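Local coordinates for cellulase (PDB 3WX5), which probably hydrolyses internal beta-1,4-glucosidic bonds of cellulose, as a glycoside hydrolase family 12 endoglucanase, at residues G34-I39 with F237-T242; Y122-S127 with H217-G222; G139-I144 with W178-Y183. One frame throughout, in Å; residues are numbered along the deposited sequence.

Contact 1: residues G34-I39 with F237-T242; sequences GRYRVI and FSVTLT
Tyr36 turns its phenol oxygen into an acceptor for the backbone of a strand in another sheet: Val239 N donates to Tyr36 OH over 3.0 Å in a nearly straight bond (166°). This is a sheet-to-sheet contact of the family 12 beta-sandwich, or jelly roll; the axes of strands 36-39 and 237-242 approach no nearer than 9.8 Å, and side chains of 34-39 reach across to side chains and backbone of 237-242. Arg35 and Tyr36 form a classic beta bulge facing Val31, and both aim their side chains at the strand 237-242. The Tyr36 ring is held on its two faces. On one, the edge of Phe237 meets it in a T-shaped pair, with centroids 5.0 Å apart and planes at 68°. On the opposite face Arg35 CG sits over the ring centre, placed there by a chi1 that sets it anti to the backbone N (174°). From there the Arg35 chain is extended to NE, which donates a second bond to Tyr36 OH at 3.1 Å. Beyond it, Arg35 NH2 reaches Val239 O at 2.8 Å, the acceptor lying in the guanidinium plane, and also donates to a water that takes a bond from Leu241 N.

Contact 2: residues Y122-S127 with H217-G222; sequences YDLWFS and HAVETG
A single water is gripped by Asp123, Trp125 and Glu220. It donates to Glu220 OE1 at 2.7 Å and to Asp123 OD2 at 2.8 Å, and accepts from Trp125 NE1, lying in the indole plane. That leaves each of its hydrogens assigned to a carboxylate, one carboxylate from each strand. Glu220 also crosses the indole at a slant: its OE2 comes to the ring edge, 3.6 Å from Trp125 CD1, with carboxylate and ring planes 67° apart, while OE2 itself is bonded to His84 ND1 outside the two segments.

The backbones beneath are antiparallel neighbours in the larger sheet of the jelly roll. Asp123 pairs with Glu220 and Trp125 with Ala218 as hydrogen-bonded pairs, and these four side chains occupy one face, consistent with the substrate-binding concave side in family 12. Next along, His217 N donates to Trp125 O at 2.8 Å, almost straight (171°). The His217 ring lies with its edge toward Ser127 N, and NE2 makes a weak bond to Ser127 OG, which has a stronger donor in Ser129 N.

The other face, bearing Tyr122, Leu124, Val219 and Thr221, turns to the sandwich interior. Thr221 CB lies over the Tyr122 ring in a CH-pi contact, 3.9 Å from the centroid. Thr221 OG1, anti to its backbone N (chi1 -167°), hangs above the same face nearer the rim; the phenol OH is bonded to Ser106 OG. Beside this pair, Leu124 CG packs against Val219 CG2 at 4.2 Å.

Contact 3: residues G139-I144 with W178-Y183; sequences GAELMI and WNYIAY
Strands 140-144 and 179-183 run parallel, their axes 9° apart, within the otherwise antiparallel larger sheet of the family 12 jelly roll; Gly139 and Trp178 stand just before them. The backbone bonds come first: Asn179 N, Ile181 N and Tyr183 N donate to Gly139 O, Glu141 O and Met143 O, while Glu141 N and Met143 N donate back to Asn179 O and Ile181 O. All five measure 2.7 to 2.8 Å, an even series that fixes the register.

One side-chain hydrogen bond is added, from Trp178 NE1 to Glu141 OE1 at 2.9 Å. It uses the anti lone pair of the carboxylate oxygen, which sits 22° out of the indole plane. The two side chains lie alongside each other, and Trp178 CD1 is 3.4 Å from Glu141 CB. An alanine in place of Trp178 would probably leave Glu141 OE1 without its indole donor, open a gap beside Glu141 CB and leave the carboxylate less firmly fixed.

Tyr180 makes the aromatic contacts. Glu141 OE1 also lies in the plane of the Tyr180 ring, at its edge, 3.5 Å from CD1, with the carboxylate plane turned 84° from the ring. Met143 SD approaches the same ring obliquely in a Met-aromatic contact, 3.8 Å from Tyr180 CE1, and Tyr180 OH is bonded to Gly155 N.

On the other face, which helix 197-206 covers in part (Leu142, Ile144 and Tyr183), the packing is apolar: Tyr183, its OH bonded to Asp203, presents its ring edge to Leu142, with CE1 3.8 Å from CG.

Overall arrangement
Contacts 2 and 3 belong to one sheet and contact 1 bridges that sheet to the other layer of the sandwich. Centres of contacts 2 and 3 are about 9 Å apart, and strands 117-127 and 140-149 are neighbours: Leu124 N lies 2.7 Å from Leu142 O, a probable hydrogen bond. Asp123, Glu141 and Glu220 gather beside Trp125 and Trp178 on one face, consistent with the cleft of family 12 enzymes, which use a pair of glutamates; Asp123 OD1 stands 2.6 Å from Glu141 OE2, and Glu141 CD and Glu220 CD are 8.6 Å apart. Contact 1 meets contact 2 from the interior, with Phe237 CE1 3.5 Å from Thr221 CG2. Contacts 1 and 3 do not touch; their nearest atoms are about 10 Å apart.

Contact 1: residues G34-I39 with F237-T242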
loop_
_atom_site.group_PDB
_atom_site.type_symbol
_atom_site.label_atom_id
_atom_site.label_comp_id
_atom_site.label_asym_id
_atom_site.label_seq_id
_atom_site.Cartn_x
_atom_site.Cartn_y
_atom_site.Cartn_z
ATOM N N GLY A 34 2.973 15.960 -9.046
ATOM C CA GLY A 34 3.713 15.830 -7.796
ATOM C C GLY A 34 2.852 15.410 -6.623
ATOM O O GLY A 34 3.361 15.246 -5.516
ATOM N N ARG A 35 1.552 15.229 -6.848
ATOM C CA ARG A 35 0.683 14.899 -5.731
ATOM C C ARG A 35 0.931 13.458 -5.242
ATOM O O ARG A 35 0.767 13.165 -4.063
ATOM C CB ARG A 35 -0.792 15.111 -6.071
ATOM C CG ARG A 35 -1.704 14.613 -4.949
ATOM C CD ARG A 35 -3.081 15.236 -4.974
ATOM N NE ARG A 35 -3.915 14.637 -3.932
ATOM C CZ ARG A 35 -3.932 15.021 -2.658
ATOM N NH1 ARG A 35 -3.186 16.038 -2.242
ATOM N NH2 ARG A 35 -4.727 14.410 -1.797
ATOM N N TYR A 36 1.264 12.558 -6.167
ATOM C CA TYR A 36 1.568 11.166 -5.823
ATOM C C TYR A 36 2.928 10.785 -6.397
ATOM O O TYR A 36 3.503 11.523 -7.192
ATOM C CB TYR A 36 0.481 10.190 -6.338
ATOM C CG TYR A 36 -0.919 10.548 -5.917
ATOM C CD1 TYR A 36 -1.289 10.565 -4.570
ATOM C CD2 TYR A 36 -1.872 10.917 -6.861
ATOM C CE1 TYR A 36 -2.558 10.999 -4.188
ATOM C CE2 TYR A 36 -3.154 11.303 -6.484
ATOM C CZ TYR A 36 -3.469 11.366 -5.158
ATOM O OH TYR A 36 -4.721 11.784 -4.782
ATOM N N ARG A 37 3.447 9.645 -5.963
ATOM C CA ARG A 37 4.697 9.107 -6.479
ATOM C C ARG A 37 4.476 7.640 -6.763
ATOM O O ARG A 37 3.868 6.956 -5.944
ATOM C CB ARG A 37 5.746 9.214 -5.394
ATOM C CG ARG A 37 7.164 9.055 -5.882
ATOM C CD ARG A 37 8.040 10.073 -5.159
ATOM N NE ARG A 37 9.365 9.527 -4.974
ATOM C CZ ARG A 37 10.344 9.661 -5.850
ATOM N NH1 ARG A 37 10.148 10.369 -6.958
ATOM N NH2 ARG A 37 11.521 9.096 -5.610
ATOM N N VAL A 38 5.077 7.137 -7.835
ATOM C CA VAL A 38 4.994 5.721 -8.167
ATOM C C VAL A 38 6.390 5.088 -8.061
ATOM O O VAL A 38 7.399 5.698 -8.453
ATOM C CB VAL A 38 4.413 5.504 -9.578
ATOM C CG1 VAL A 38 4.433 4.004 -9.961
ATOM C CG2 VAL A 38 2.972 6.064 -9.635
ATOM N N ILE A 39 6.458 3.911 -7.443
ATOM C CA ILE A 39 7.757 3.293 -7.172
ATOM C C ILE A 39 7.735 1.876 -7.699
ATOM O O ILE A 39 6.743 1.160 -7.502
ATOM C CB ILE A 39 8.094 3.303 -5.649
ATOM C CG1 ILE A 39 6.900 2.825 -4.800
ATOM C CG2 ILE A 39 8.555 4.702 -5.199
ATOM C CD1 ILE A 39 7.239 2.667 -3.300
ATOM N N PHE A 237 -6.176 6.124 -8.879
ATOM C CA PHE A 237 -5.832 6.301 -7.454
ATOM C C PHE A 237 -6.136 7.735 -6.997
ATOM O O PHE A 237 -5.809 8.708 -7.700
ATOM C CB PHE A 237 -4.350 5.996 -7.238
ATOM C CG PHE A 237 -3.897 6.111 -5.805
ATOM C CD1 PHE A 237 -4.317 5.191 -4.843
ATOM C CD2 PHE A 237 -2.963 7.073 -5.439
ATOM C CE1 PHE A 237 -3.796 5.236 -3.543
ATOM C CE2 PHE A 237 -2.414 7.106 -4.145
ATOM C CZ PHE A 237 -2.838 6.189 -3.198
ATOM N N SER A 238 -6.733 7.860 -5.817
ATOM C CA SER A 238 -6.934 9.148 -5.187
ATOM C C SER A 238 -6.860 8.945 -3.686
ATOM O O SER A 238 -7.241 7.908 -3.167
ATOM C CB SER A 238 -8.331 9.677 -5.551
ATOM O OG SER A 238 -8.553 10.927 -4.949
ATOM N N VAL A 239 -6.290 9.909 -2.987
ATOM C CA VAL A 239 -6.374 9.912 -1.528
ATOM C C VAL A 239 -6.865 11.262 -1.078
ATOM O O VAL A 239 -6.454 12.275 -1.646
ATOM C CB VAL A 239 -5.006 9.670 -0.888
ATOM C CG1 VAL A 239 -5.133 9.828 0.637
ATOM C CG2 VAL A 239 -4.494 8.269 -1.258
ATOM N N THR A 240 -7.800 11.282 -0.122
ATOM C CA THR A 240 -8.258 12.557 0.442
ATOM C C THR A 240 -8.088 12.560 1.957
ATOM O O THR A 240 -8.678 11.735 2.669
ATOM C CB THR A 240 -9.738 12.866 0.099
ATOM O OG1 THR A 240 -9.911 12.877 -1.323
ATOM C CG2 THR A 240 -10.121 14.274 0.644
ATOM N N LEU A 241 -7.254 13.470 2.442
ATOM C CA LEU A 241 -6.921 13.527 3.857
ATOM C C LEU A 241 -7.459 14.829 4.458
ATOM O O LEU A 241 -7.227 15.915 3.913
ATOM C CB LEU A 241 -5.405 13.459 4.052
ATOM C CG LEU A 241 -4.809 13.853 5.421
ATOM C CD1 LEU A 241 -5.204 12.840 6.518
ATOM C CD2 LEU A 241 -3.282 13.981 5.337
ATOM N N THR A 242 -8.061 14.718 5.634
ATOM C CA THR A 242 -8.480 15.892 6.390
ATOM C C THR A 242 -7.936 15.850 7.805
ATOM O O THR A 242 -8.145 14.872 8.529
ATOM C CB THR A 242 -10.023 15.996 6.453
ATOM O OG1 THR A 242 -10.558 15.749 5.137
ATOM C CG2 THR A 242 -10.408 17.389 6.896
HETATM O O HOH W 1 -5.785 15.268 0.828
HETATM O O HOH W 2 -6.213 12.894 -6.517
#

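Contact 2: residues Y122-S127 with H217-G222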
loop_
_atom_site.group_PDB
_atom_site.type_symbol
_atom_site.label_atom_id
_atom_site.label_comp_id
_atom_site.label_asym_id
_atom_site.label_seq_id
_atom_site.Cartn_x
_atom_site.Cartn_y
_atom_site.Cartn_z
ATOM N N TYR A 122 -3.536 -1.969 -0.083
ATOM C CA TYR A 122 -3.026 -0.712 0.491
ATOM C C TYR A 122 -1.922 -1.078 1.502
ATOM O O TYR A 122 -1.945 -2.162 2.087
ATOM C CB TYR A 122 -4.162 -0.010 1.226
ATOM C CG TYR A 122 -5.065 0.793 0.319
ATOM C CD1 TYR A 122 -6.105 0.186 -0.389
ATOM C CD2 TYR A 122 -4.829 2.135 0.109
ATOM C CE1 TYR A 122 -6.926 0.934 -1.215
ATOM C CE2 TYR A 122 -5.651 2.890 -0.692
ATOM C CZ TYR A 122 -6.675 2.278 -1.383
ATOM O OH TYR A 122 -7.503 3.021 -2.204
ATOM N N ASP A 123 -1.033 -0.131 1.767
ATOM C CA ASP A 123 0.058 -0.298 2.732
ATOM C C ASP A 123 0.236 1.086 3.349
ATOM O O ASP A 123 0.523 2.039 2.622
ATOM C CB ASP A 123 1.337 -0.728 1.954
ATOM C CG ASP A 123 2.352 -1.423 2.840
ATOM O OD1 ASP A 123 1.938 -1.842 3.920
ATOM O OD2 ASP A 123 3.534 -1.613 2.444
ATOM N N LEU A 124 -0.104 1.240 4.635
ATOM C CA LEU A 124 0.064 2.538 5.301
ATOM C C LEU A 124 1.136 2.401 6.373
ATOM O O LEU A 124 1.142 1.423 7.131
ATOM C CB LEU A 124 -1.256 2.967 5.974
ATOM C CG LEU A 124 -2.369 3.540 5.084
ATOM C CD1 LEU A 124 -2.893 2.503 4.119
ATOM C CD2 LEU A 124 -3.522 4.050 5.967
ATOM N N TRP A 125 1.939 3.456 6.552
ATOM C CA TRP A 125 3.129 3.349 7.385
ATOM C C TRP A 125 3.019 4.399 8.495
ATOM O O TRP A 125 2.687 5.557 8.229
ATOM C CB TRP A 125 4.416 3.587 6.557
ATOM C CG TRP A 125 4.832 2.409 5.727
ATOM C CD1 TRP A 125 4.735 2.277 4.365
ATOM C CD2 TRP A 125 5.384 1.176 6.210
ATOM N NE1 TRP A 125 5.227 1.052 3.979
ATOM C CE2 TRP A 125 5.571 0.334 5.093
ATOM C CE3 TRP A 125 5.756 0.714 7.475
ATOM C CZ2 TRP A 125 6.187 -0.926 5.196
ATOM C CZ3 TRP A 125 6.318 -0.564 7.585
ATOM C CH2 TRP A 125 6.450 -1.398 6.455
ATOM N N PHE A 126 3.323 3.970 9.712
ATOM C CA PHE A 126 3.235 4.813 10.913
ATOM C C PHE A 126 4.518 4.721 11.738
ATOM O O PHE A 126 5.151 3.667 11.817
ATOM C CB PHE A 126 2.088 4.329 11.805
ATOM C CG PHE A 126 0.768 4.218 11.091
ATOM C CD1 PHE A 126 0.486 3.115 10.288
ATOM C CD2 PHE A 126 -0.231 5.159 11.303
ATOM C CE1 PHE A 126 -0.733 3.036 9.592
ATOM C CE2 PHE A 126 -1.479 5.024 10.702
ATOM C CZ PHE A 126 -1.738 3.929 9.876
ATOM N N SER A 127 4.834 5.791 12.473
ATOM C CA SER A 127 5.836 5.631 13.510
ATOM C C SER A 127 5.852 6.816 14.458
ATOM O O SER A 127 5.231 7.843 14.169
ATOM C CB SER A 127 7.220 5.476 12.889
ATOM O OG SER A 127 7.820 6.748 12.755
ATOM N N HIS A 217 2.682 8.317 8.051
ATOM C CA HIS A 217 3.659 8.899 7.113
ATOM C C HIS A 217 3.262 8.798 5.659
ATOM O O HIS A 217 3.585 9.681 4.859
ATOM C CB HIS A 217 5.015 8.208 7.294
ATOM C CG HIS A 217 5.696 8.596 8.563
ATOM N ND1 HIS A 217 6.398 9.782 8.685
ATOM C CD2 HIS A 217 5.665 8.044 9.799
ATOM C CE1 HIS A 217 6.888 9.863 9.907
ATOM N NE2 HIS A 217 6.444 8.833 10.610
ATOM N N ALA A 218 2.605 7.695 5.293
ATOM C CA ALA A 218 2.396 7.403 3.879
ATOM C C ALA A 218 1.166 6.563 3.697
ATOM O O ALA A 218 0.955 5.630 4.454
ATOM C CB ALA A 218 3.614 6.633 3.316
ATOM N N VAL A 219 0.408 6.851 2.640
ATOM C CA VAL A 219 -0.713 6.012 2.246
ATOM C C VAL A 219 -0.378 5.518 0.836
ATOM O O VAL A 219 -0.324 6.334 -0.117
ATOM C CB VAL A 219 -2.027 6.845 2.186
ATOM C CG1 VAL A 219 -3.214 5.962 1.724
ATOM C CG2 VAL A 219 -2.319 7.438 3.571
ATOM N N GLU A 220 -0.225 4.197 0.696
ATOM C CA GLU A 220 0.224 3.609 -0.567
ATOM C C GLU A 220 -0.768 2.554 -0.992
ATOM O O GLU A 220 -1.453 1.965 -0.158
ATOM C CB GLU A 220 1.616 2.966 -0.410
ATOM C CG GLU A 220 2.494 3.612 0.659
ATOM C CD GLU A 220 3.979 3.200 0.591
ATOM O OE1 GLU A 220 4.325 2.199 -0.081
ATOM O OE2 GLU A 220 4.821 3.944 1.147
ATOM N N THR A 221 -0.805 2.246 -2.284
ATOM C CA THR A 221 -1.414 0.988 -2.680
ATOM C C THR A 221 -0.674 0.413 -3.879
ATOM O O THR A 221 0.083 1.131 -4.541
ATOM C CB THR A 221 -2.907 1.175 -3.008
ATOM O OG1 THR A 221 -3.527 -0.116 -3.085
ATOM C CG2 THR A 221 -3.077 1.937 -4.363
ATOM N N GLY A 222 -0.820 -0.887 -4.108
ATOM C CA GLY A 222 -0.022 -1.555 -5.152
ATOM C C GLY A 222 -0.211 -3.041 -5.048
ATOM O O GLY A 222 -1.224 -3.489 -4.509
HETATM O O HOH W 3 5.337 0.009 1.142
#

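Contact 3: residues G139-I144 with W178-Y183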
loop_
_atom_site.group_PDB
_atom_site.type_symbol
_atom_site.label_atom_id
_atom_site.label_comp_id
_atom_site.label_asym_id
_atom_site.label_seq_id
_atom_site.Cartn_x
_atom_site.Cartn_y
_atom_site.Cartn_z
ATOM N N GLY A 139 7.173 1.514 14.980
ATOM C CA GLY A 139 5.839 1.940 14.533
ATOM C C GLY A 139 4.998 0.793 14.014
ATOM O O GLY A 139 4.847 -0.202 14.702
ATOM N N ALA A 140 4.297 1.018 12.898
ATOM C CA ALA A 140 3.323 0.022 12.426
ATOM C C ALA A 140 3.162 0.112 10.917
ATOM O O ALA A 140 3.490 1.125 10.282
ATOM C CB ALA A 140 1.955 0.216 13.104
ATOM N N GLU A 141 2.670 -0.987 10.357
ATOM C CA GLU A 141 2.307 -1.062 8.967
ATOM C C GLU A 141 0.894 -1.612 8.957
ATOM O O GLU A 141 0.619 -2.653 9.584
ATOM C CB GLU A 141 3.232 -2.045 8.230
ATOM C CG GLU A 141 2.791 -2.358 6.789
ATOM C CD GLU A 141 3.670 -3.418 6.122
ATOM O OE1 GLU A 141 4.495 -4.066 6.807
ATOM O OE2 GLU A 141 3.553 -3.587 4.894
ATOM N N LEU A 142 0.010 -0.916 8.245
ATOM C CA LEU A 142 -1.375 -1.347 8.131
ATOM C C LEU A 142 -1.692 -1.628 6.671
ATOM O O LEU A 142 -1.570 -0.752 5.815
ATOM C CB LEU A 142 -2.320 -0.292 8.713
ATOM C CG LEU A 142 -3.799 -0.661 8.850
ATOM C CD1 LEU A 142 -4.514 0.262 9.886
ATOM C CD2 LEU A 142 -4.500 -0.588 7.503
ATOM N N MET A 143 -1.996 -2.882 6.378
ATOM C CA MET A 143 -2.328 -3.284 5.021
ATOM C C MET A 143 -3.837 -3.523 4.885
ATOM O O MET A 143 -4.488 -3.999 5.817
ATOM C CB MET A 143 -1.595 -4.577 4.632
ATOM C CG MET A 143 -0.078 -4.553 4.797
ATOM S SD MET A 143 0.715 -5.736 3.642
ATOM C CE MET A 143 0.626 -4.871 2.046
ATOM N N ILE A 144 -4.329 -3.362 3.660
ATOM C CA ILE A 144 -5.728 -3.661 3.354
ATOM C C ILE A 144 -5.731 -4.424 2.054
ATOM O O ILE A 144 -5.431 -3.845 1.007
ATOM C CB ILE A 144 -6.559 -2.395 3.176
ATOM C CG1 ILE A 144 -6.513 -1.563 4.466
ATOM C CG2 ILE A 144 -8.024 -2.786 2.874
ATOM C CD1 ILE A 144 -7.097 -0.151 4.342
ATOM N N TRP A 178 8.274 -3.535 13.673
ATOM C CA TRP A 178 7.085 -2.684 13.699
ATOM C C TRP A 178 5.871 -3.579 13.894
ATOM O O TRP A 178 5.977 -4.786 13.764
ATOM C CB TRP A 178 6.976 -1.915 12.367
ATOM C CG TRP A 178 6.796 -2.814 11.131
ATOM C CD1 TRP A 178 5.649 -3.008 10.430
ATOM C CD2 TRP A 178 7.821 -3.547 10.429
ATOM N NE1 TRP A 178 5.874 -3.867 9.351
ATOM C CE2 TRP A 178 7.195 -4.231 9.358
ATOM C CE3 TRP A 178 9.211 -3.689 10.605
ATOM C CZ2 TRP A 178 7.908 -5.030 8.460
ATOM C CZ3 TRP A 178 9.909 -4.527 9.749
ATOM C CH2 TRP A 178 9.264 -5.169 8.674
ATOM N N ASN A 179 4.728 -3.004 14.264
ATOM C CA ASN A 179 3.517 -3.804 14.357
ATOM C C ASN A 179 2.920 -3.901 12.965
ATOM O O ASN A 179 2.700 -2.887 12.303
ATOM C CB ASN A 179 2.481 -3.136 15.279
ATOM C CG ASN A 179 2.818 -3.243 16.765
ATOM O OD1 ASN A 179 2.197 -2.553 17.599
ATOM N ND2 ASN A 179 3.729 -4.154 17.121
ATOM N N TYR A 180 2.600 -5.125 12.544
ATOM C CA TYR A 180 2.016 -5.363 11.225
ATOM C C TYR A 180 0.562 -5.740 11.410
ATOM O O TYR A 180 0.253 -6.687 12.140
ATOM C CB TYR A 180 2.743 -6.520 10.559
ATOM C CG TYR A 180 2.096 -7.083 9.304
ATOM C CD1 TYR A 180 2.498 -6.652 8.045
ATOM C CD2 TYR A 180 1.246 -8.187 9.380
ATOM C CE1 TYR A 180 1.967 -7.214 6.862
ATOM C CE2 TYR A 180 0.695 -8.780 8.190
ATOM C CZ TYR A 180 1.088 -8.299 6.948
ATOM O OH TYR A 180 0.659 -8.929 5.794
ATOM N N ILE A 181 -0.336 -4.966 10.816
ATOM C CA ILE A 181 -1.757 -5.296 10.860
ATOM C C ILE A 181 -2.283 -5.404 9.439
ATOM O O ILE A 181 -2.075 -4.508 8.629
ATOM C CB ILE A 181 -2.615 -4.217 11.588
ATOM C CG1 ILE A 181 -1.915 -3.700 12.865
ATOM C CG2 ILE A 181 -3.963 -4.837 11.966
ATOM C CD1 ILE A 181 -1.161 -2.369 12.670
ATOM N N ALA A 182 -2.896 -6.537 9.101
ATOM C CA ALA A 182 -3.439 -6.670 7.741
ATOM C C ALA A 182 -4.937 -6.933 7.812
ATOM O O ALA A 182 -5.393 -7.810 8.568
ATOM C CB ALA A 182 -2.745 -7.790 7.006
ATOM N N TYR A 183 -5.693 -6.223 6.984
ATOM C CA TYR A 183 -7.127 -6.490 6.868
ATOM C C TYR A 183 -7.348 -7.130 5.519
ATOM O O TYR A 183 -7.168 -6.481 4.504
ATOM C CB TYR A 183 -7.942 -5.190 6.960
ATOM C CG TYR A 183 -7.807 -4.532 8.327
ATOM C CD1 TYR A 183 -6.720 -3.700 8.611
ATOM C CD2 TYR A 183 -8.719 -4.812 9.353
ATOM C CE1 TYR A 183 -6.560 -3.128 9.890
ATOM C CE2 TYR A 183 -8.580 -4.227 10.631
ATOM C CZ TYR A 183 -7.501 -3.386 10.882
ATOM O OH TYR A 183 -7.270 -2.897 12.156
#